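Local coordinates for succinylglutamate desuccinylase/aspartoacylase (Ruegeria sp. TM1040, PDB 3NA6), which hydrolyses N-succinylglutamate to succinate and glutamate, as a desuccinylase of the metal-dependent succinylglutamate desuccinylase/aspartoacylase family, at the interface of chains A and B and the interface of chains A and C. Sequence-based numbering; all coordinates share one arbitrary frame. Chains: chain A/B/C, Succinylglutamate desuccinylase/aspartoacylase.

Contact 1: the interface of chains A and B. Residues chain A 268-270, 286; chain B 67, 71, 222, 226.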
# COMPACT_ATOMS: atom_id res chain seq x y z
N PHE A 268 4.83 26.45 -0.92
CA PHE A 268 4.33 27.44 0.05
C PHE A 268 5.46 28.35 0.52
O PHE A 268 6.48 27.87 1.06
CB PHE A 268 3.79 26.70 1.26
CG PHE A 268 3.18 27.58 2.30
CD1 PHE A 268 2.04 28.32 2.01
CD2 PHE A 268 3.72 27.68 3.56
CE1 PHE A 268 1.44 29.10 2.92
CE2 PHE A 268 3.11 28.52 4.51
CZ PHE A 268 1.96 29.19 4.18
N GLU A 269 5.30 29.65 0.29
CA GLU A 269 6.24 30.63 0.78
C GLU A 269 5.56 31.56 1.79
O GLU A 269 4.77 32.45 1.41
CB GLU A 269 6.85 31.48 -0.33
CG GLU A 269 7.89 32.49 0.27
CD GLU A 269 8.37 33.50 -0.71
OE1 GLU A 269 7.90 33.45 -1.86
OE2 GLU A 269 9.22 34.35 -0.32
N ILE A 270 5.87 31.40 3.07
CA ILE A 270 5.33 32.33 4.08
C ILE A 270 6.18 33.59 4.03
O ILE A 270 7.37 33.52 3.69
CB ILE A 270 5.31 31.69 5.48
CG1 ILE A 270 4.33 32.47 6.36
CG2 ILE A 270 6.70 31.61 6.09
CD1 ILE A 270 3.43 31.63 7.11
N ARG A 286 2.72 33.38 -0.21
CA ARG A 286 2.55 33.18 -1.64
C ARG A 286 2.64 31.70 -1.97
O ARG A 286 3.49 30.99 -1.41
CB ARG A 286 3.61 33.94 -2.44
CG ARG A 286 3.60 35.44 -2.17
CD ARG A 286 4.51 36.19 -3.12
NE ARG A 286 5.92 35.91 -2.87
CZ ARG A 286 6.90 36.46 -3.57
NH1 ARG A 286 6.62 37.33 -4.54
NH2 ARG A 286 8.16 36.13 -3.30
N VAL B 67 12.05 27.93 -3.39
CA VAL B 67 11.39 29.24 -3.26
C VAL B 67 12.24 30.32 -3.93
O VAL B 67 11.73 31.13 -4.72
CB VAL B 67 11.11 29.57 -1.78
CG1 VAL B 67 10.64 31.03 -1.63
CG2 VAL B 67 10.07 28.60 -1.22
N GLU B 71 11.25 32.34 -7.54
CA GLU B 71 11.16 33.81 -7.59
C GLU B 71 12.15 34.38 -8.60
O GLU B 71 11.81 35.23 -9.41
CB GLU B 71 11.40 34.42 -6.22
CG GLU B 71 11.17 35.91 -6.19
CD GLU B 71 11.58 36.53 -4.89
OE1 GLU B 71 10.80 36.46 -3.91
OE2 GLU B 71 12.67 37.09 -4.84
N ASN B 222 14.02 31.41 3.86
CA ASN B 222 13.78 31.79 2.49
C ASN B 222 14.58 33.06 2.16
O ASN B 222 15.17 33.15 1.06
CB ASN B 222 12.29 32.07 2.20
CG ASN B 222 11.41 30.86 2.30
OD1 ASN B 222 11.85 29.73 2.11
ND2 ASN B 222 10.11 31.09 2.57
N LYS B 226 17.54 33.72 -0.82
CA LYS B 226 17.44 34.76 -1.83
C LYS B 226 18.66 35.71 -1.85
O LYS B 226 19.15 36.09 -2.94
CB LYS B 226 16.16 35.59 -1.65
CG LYS B 226 14.88 34.82 -1.92
CD LYS B 226 13.65 35.70 -1.71
CE LYS B 226 12.36 34.89 -1.63
NZ LYS B 226 11.23 35.75 -1.32
O HOH W 1 9.59 34.20 2.21
O HOH W 2 7.76 29.16 3.53

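Contact 2: the interface of chains A and C. Residues chain A 29-32, 35; chain C 150, 318, 321.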
# COMPACT_ATOMS: atom_id res chain seq x y z
N ARG A 29 -7.39 -8.82 15.75
CA ARG A 29 -7.26 -8.46 14.33
C ARG A 29 -6.41 -9.49 13.60
O ARG A 29 -5.93 -10.43 14.24
CB ARG A 29 -6.70 -7.04 14.17
CG ARG A 29 -5.20 -6.87 14.53
CD ARG A 29 -4.93 -6.79 16.02
NE ARG A 29 -3.52 -6.48 16.26
CZ ARG A 29 -2.95 -6.39 17.46
NH1 ARG A 29 -3.64 -6.56 18.56
NH2 ARG A 29 -1.67 -6.11 17.54
N ASP A 30 -6.23 -9.33 12.27
CA ASP A 30 -5.59 -10.38 11.46
C ASP A 30 -4.23 -10.80 12.03
O ASP A 30 -3.95 -11.98 12.09
CB ASP A 30 -5.36 -9.92 10.02
CG ASP A 30 -6.66 -9.78 9.20
OD1 ASP A 30 -7.72 -10.26 9.61
OD2 ASP A 30 -6.57 -9.17 8.13
N ASP A 31 -3.41 -9.83 12.44
CA ASP A 31 -2.05 -10.13 12.94
C ASP A 31 -1.96 -10.40 14.45
O ASP A 31 -0.87 -10.59 14.98
CB ASP A 31 -1.05 -9.04 12.52
CG ASP A 31 -1.20 -7.76 13.29
OD1 ASP A 31 -2.02 -7.68 14.23
OD2 ASP A 31 -0.48 -6.81 12.97
N SER A 32 -3.10 -10.43 15.13
CA SER A 32 -3.17 -10.88 16.52
C SER A 32 -4.59 -11.17 16.93
O SER A 32 -5.32 -10.26 17.32
CB SER A 32 -2.59 -9.82 17.49
OG SER A 32 -2.47 -10.41 18.77
N GLY A 35 -5.16 -10.26 20.76
CA GLY A 35 -4.24 -9.15 21.06
C GLY A 35 -4.89 -8.00 21.81
O GLY A 35 -6.09 -8.06 22.13
N THR C 150 -2.11 -16.66 14.01
CA THR C 150 -1.45 -16.15 15.19
C THR C 150 -1.58 -17.04 16.42
O THR C 150 -0.94 -16.75 17.44
CB THR C 150 -1.97 -14.73 15.53
OG1 THR C 150 -3.30 -14.82 16.06
CG2 THR C 150 -1.96 -13.85 14.25
N LYS C 318 3.99 -9.58 19.92
CA LYS C 318 3.77 -8.16 20.14
C LYS C 318 3.26 -7.89 21.53
O LYS C 318 2.60 -8.72 22.14
CB LYS C 318 2.76 -7.64 19.14
CG LYS C 318 3.23 -7.84 17.73
CD LYS C 318 2.40 -7.05 16.78
CE LYS C 318 1.23 -7.85 16.35
NZ LYS C 318 1.76 -8.96 15.54
N ASP C 321 -0.12 -9.36 23.13
CA ASP C 321 -0.49 -10.70 22.59
C ASP C 321 -0.62 -11.71 23.72
O ASP C 321 0.20 -11.71 24.65
CB ASP C 321 0.55 -11.22 21.59
CG ASP C 321 0.55 -10.46 20.26
OD1 ASP C 321 -0.37 -9.67 20.02
OD2 ASP C 321 1.49 -10.64 19.45
O HOH W 3 -1.46 -7.26 20.75

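Contact 3: the interface of chains A and B. Residues chain A 67, 71, 222, 226; chain B 269, 286, 288.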
# COMPACT_ATOMS: atom_id res chain seq x y z
N VAL A 67 6.61 14.52 26.12
CA VAL A 67 7.91 14.68 26.78
C VAL A 67 7.72 15.09 28.24
O VAL A 67 8.32 14.49 29.15
CB VAL A 67 8.79 15.70 26.02
CG1 VAL A 67 10.05 16.04 26.84
CG2 VAL A 67 9.16 15.15 24.64
N GLU A 71 8.50 12.59 31.60
CA GLU A 71 9.43 13.02 32.66
C GLU A 71 8.71 13.08 34.01
O GLU A 71 9.21 12.59 35.02
CB GLU A 71 10.04 14.36 32.35
CG GLU A 71 11.11 14.77 33.33
CD GLU A 71 11.59 16.17 33.11
OE1 GLU A 71 12.43 16.40 32.22
OE2 GLU A 71 11.13 17.06 33.84
N ASN A 222 9.53 22.16 24.83
CA ASN A 222 9.50 21.16 25.87
C ASN A 222 9.55 21.84 27.24
O ASN A 222 8.82 21.42 28.16
CB ASN A 222 10.67 20.17 25.77
CG ASN A 222 10.63 19.29 24.55
OD1 ASN A 222 9.58 19.02 23.99
ND2 ASN A 222 11.82 18.79 24.14
N LYS A 226 6.81 21.68 30.48
CA LYS A 226 7.18 21.25 31.82
C LYS A 226 6.84 22.29 32.91
O LYS A 226 6.35 21.93 34.01
CB LYS A 226 8.67 20.91 31.91
CG LYS A 226 9.08 19.68 31.10
CD LYS A 226 10.59 19.42 31.22
CE LYS A 226 11.07 18.43 30.17
NZ LYS A 226 12.52 18.28 30.25
N GLU B 269 13.79 13.77 22.96
CA GLU B 269 13.84 15.03 23.67
C GLU B 269 15.21 15.69 23.51
O GLU B 269 16.19 15.25 24.14
CB GLU B 269 13.53 14.89 25.16
CG GLU B 269 13.56 16.30 25.85
CD GLU B 269 13.49 16.23 27.34
OE1 GLU B 269 13.44 15.11 27.86
OE2 GLU B 269 13.50 17.31 27.98
N ARG B 286 17.76 13.19 25.15
CA ARG B 286 17.30 11.99 25.83
C ARG B 286 16.25 11.28 24.98
O ARG B 286 15.38 11.94 24.40
CB ARG B 286 16.72 12.31 27.20
CG ARG B 286 17.70 13.02 28.12
CD ARG B 286 17.18 13.14 29.53
NE ARG B 286 16.05 14.05 29.63
CZ ARG B 286 15.42 14.33 30.77
NH1 ARG B 286 15.84 13.76 31.90
NH2 ARG B 286 14.38 15.15 30.76
N TRP B 288 13.16 8.69 25.26
CA TRP B 288 12.18 8.13 26.21
C TRP B 288 11.51 6.93 25.53
O TRP B 288 11.37 6.89 24.32
CB TRP B 288 11.12 9.16 26.60
CG TRP B 288 11.63 10.33 27.36
CD1 TRP B 288 12.11 11.51 26.84
CD2 TRP B 288 11.74 10.43 28.77
NE1 TRP B 288 12.49 12.35 27.88
CE2 TRP B 288 12.31 11.70 29.07
CE3 TRP B 288 11.41 9.58 29.83
CZ2 TRP B 288 12.54 12.13 30.38
CZ3 TRP B 288 11.68 10.00 31.12
CH2 TRP B 288 12.22 11.27 31.38
O HOH W 4 13.94 19.32 26.44

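Contact 1: the interface of chains A and B
With CG opposite the backbone N (chi1 -178°) and the chain extended beyond it, A:Glu269 reaches from strand 266-270 toward B:Lys226, whose equally straight chain comes from the opposite direction off helix 219-235. This strand-to-helix patch joins two copies of a succinylglutamate desuccinylase/aspartoacylase family protein through a four-member salt-bridge network. B:Lys226 NZ donates to A:Glu269 OE2 at 2.7 Å, on the syn side and 21° out of the carboxylate plane. The same ammonium holds B:Glu71 OE1 within its own chain, also at 2.7 Å. A:Arg286, bent at chi3, closes the ring: its NH2 meets the anti lone pair of B:Glu71 OE1 at 2.7 Å, exactly in the guanidinium plane, and bonds A:Glu269 OE1 at 3.1 Å. B:Glu71 OE1 thus accepts from both cations, which would probably offset its nearness to A:Glu269 OE2, 4.5 Å away. B:Val67 CG1 packs against the carboxylate carbon CD of A:Glu269 at 3.5 Å. Water 1 joins A:Glu269 OE2 (2.6 Å) to A:Ile270 O and B:Asn222 ND2, the last at 3.2 Å. A glutamine in place of A:Glu269 would probably cost B:Lys226 its charged mate across the contact and A:Arg286 its charged support within the chain, leaving both to B:Glu71.

Contact 2: the interface of chains A and C
Direct hydrogen bonds join A:Ser32 and A:Asp31 to C:Asp321 and C:Lys318, in a loop-to-loop patch between copies of this succinylglutamate desuccinylase/aspartoacylase family protein; the patch belongs to the deposited assembly, and the structure alone does not show its biological role. The A:Ser32 hydroxyl OG donates to C:Asp321 OD1 at 2.6 Å, coming from above the carboxylate, 59° out of its plane. A chi1 of -170° in A:Ser32 sets OG opposite the backbone N and directs it at the acid. A further bond uses a backbone acceptor: C:Lys318 NZ reaches A:Asp31 O at 3.1 Å, lying above the carbonyl plane with a C=O...N angle of 138°. Bends at chi3 and chi4 turn the lysine end toward that carbonyl.

Among the charged groups, A:Arg29 NE forms a salt bridge to A:Asp31 OD1 at 2.8 Å, probably steadying the loop; also within chain A, A:Ser32 CB sits over the centre of the A:Arg29 guanidinium. The A:Asp31 side chain crosses that of C:Lys318 at about a right angle, with OD2 still 4.0 Å from C:Lys318 NZ; the opposite charges may attract at this separation. Water 3 supplies an indirect link, 3.2 Å from A:Arg29 NH1 and 2.7 Å from C:Asp321 OD1. On the partner side, the backbone N of C:Lys318 donates to C:Asp321 OD2 and probably helps orient the acid.

Apolar contact comes from the C:Thr150 methyl CG2, which rests against the backbone of A:Asp31, 3.5 Å from its carbonyl C.

Contact 3: the interface of chains A and B
B:Trp288 turns one ring face toward the backbone of A:Glu71 on helix 64-75, with A:Glu71 N 4.0 Å above the plane and offset toward the rim. Its CH2 makes the near contact, 3.5 Å from A:Glu71 CA. B:Glu269 CB and B:Arg286 NH2 lie at the indole edge. On one face of the B:Arg286 guanidinium is B:Trp288 CZ2, 3.5 Å above the plane toward the rim, and the carboxylate carbons of A:Glu71 and B:Glu269 both lie at its edge.

The indole NE1 of B:Trp288 also supports B:Glu269 within its own chain: it donates to B:Glu269 OE1 at 2.9 Å, nearly straight (171° at H) and in the ring plane. Since B:Arg286 NH2 also donates to OE1, two groups of chain B restrain this oxygen while OE2 faces A:Lys226. The last torsion of B:Glu269, 2°, describes the carboxylate turn that sets the two oxygens toward these partners. Across the patch, the A:Asn222 amide stands almost perpendicular to the B:Glu269 carboxylate, 86° between the planes, and its ND2 lies 3.5 Å from B:Glu269 CG. Water 4 links the same amide to OE2. By combining aromatic cover with the charges of A:Lys226, A:Glu71, B:Glu269 and B:Arg286, the site probably helps keep helices 64-75 and 219-235 of chain A against strands 266-270 and 283-288 of chain B in the deposited assembly.

Contact 1 and contact 3 are twin patches of one two-fold interface: helices 64-75 and 219-235 of each subunit receive strands 266-270 and 283-288 of the other. Their C-alpha centres are about 33 Å apart, so the same charge network is made twice and should resist pivoting. The C-alpha centre of contact 2, built from loop residues, is about 47 Å from that of contact 1 and 31 Å from that of contact 3, and the A–C interface is not an exact two-fold. Chain A engages two neighbours through separate surfaces, consistent with the six-copy deposited assembly, though the structure alone does not show this hexamer in solution.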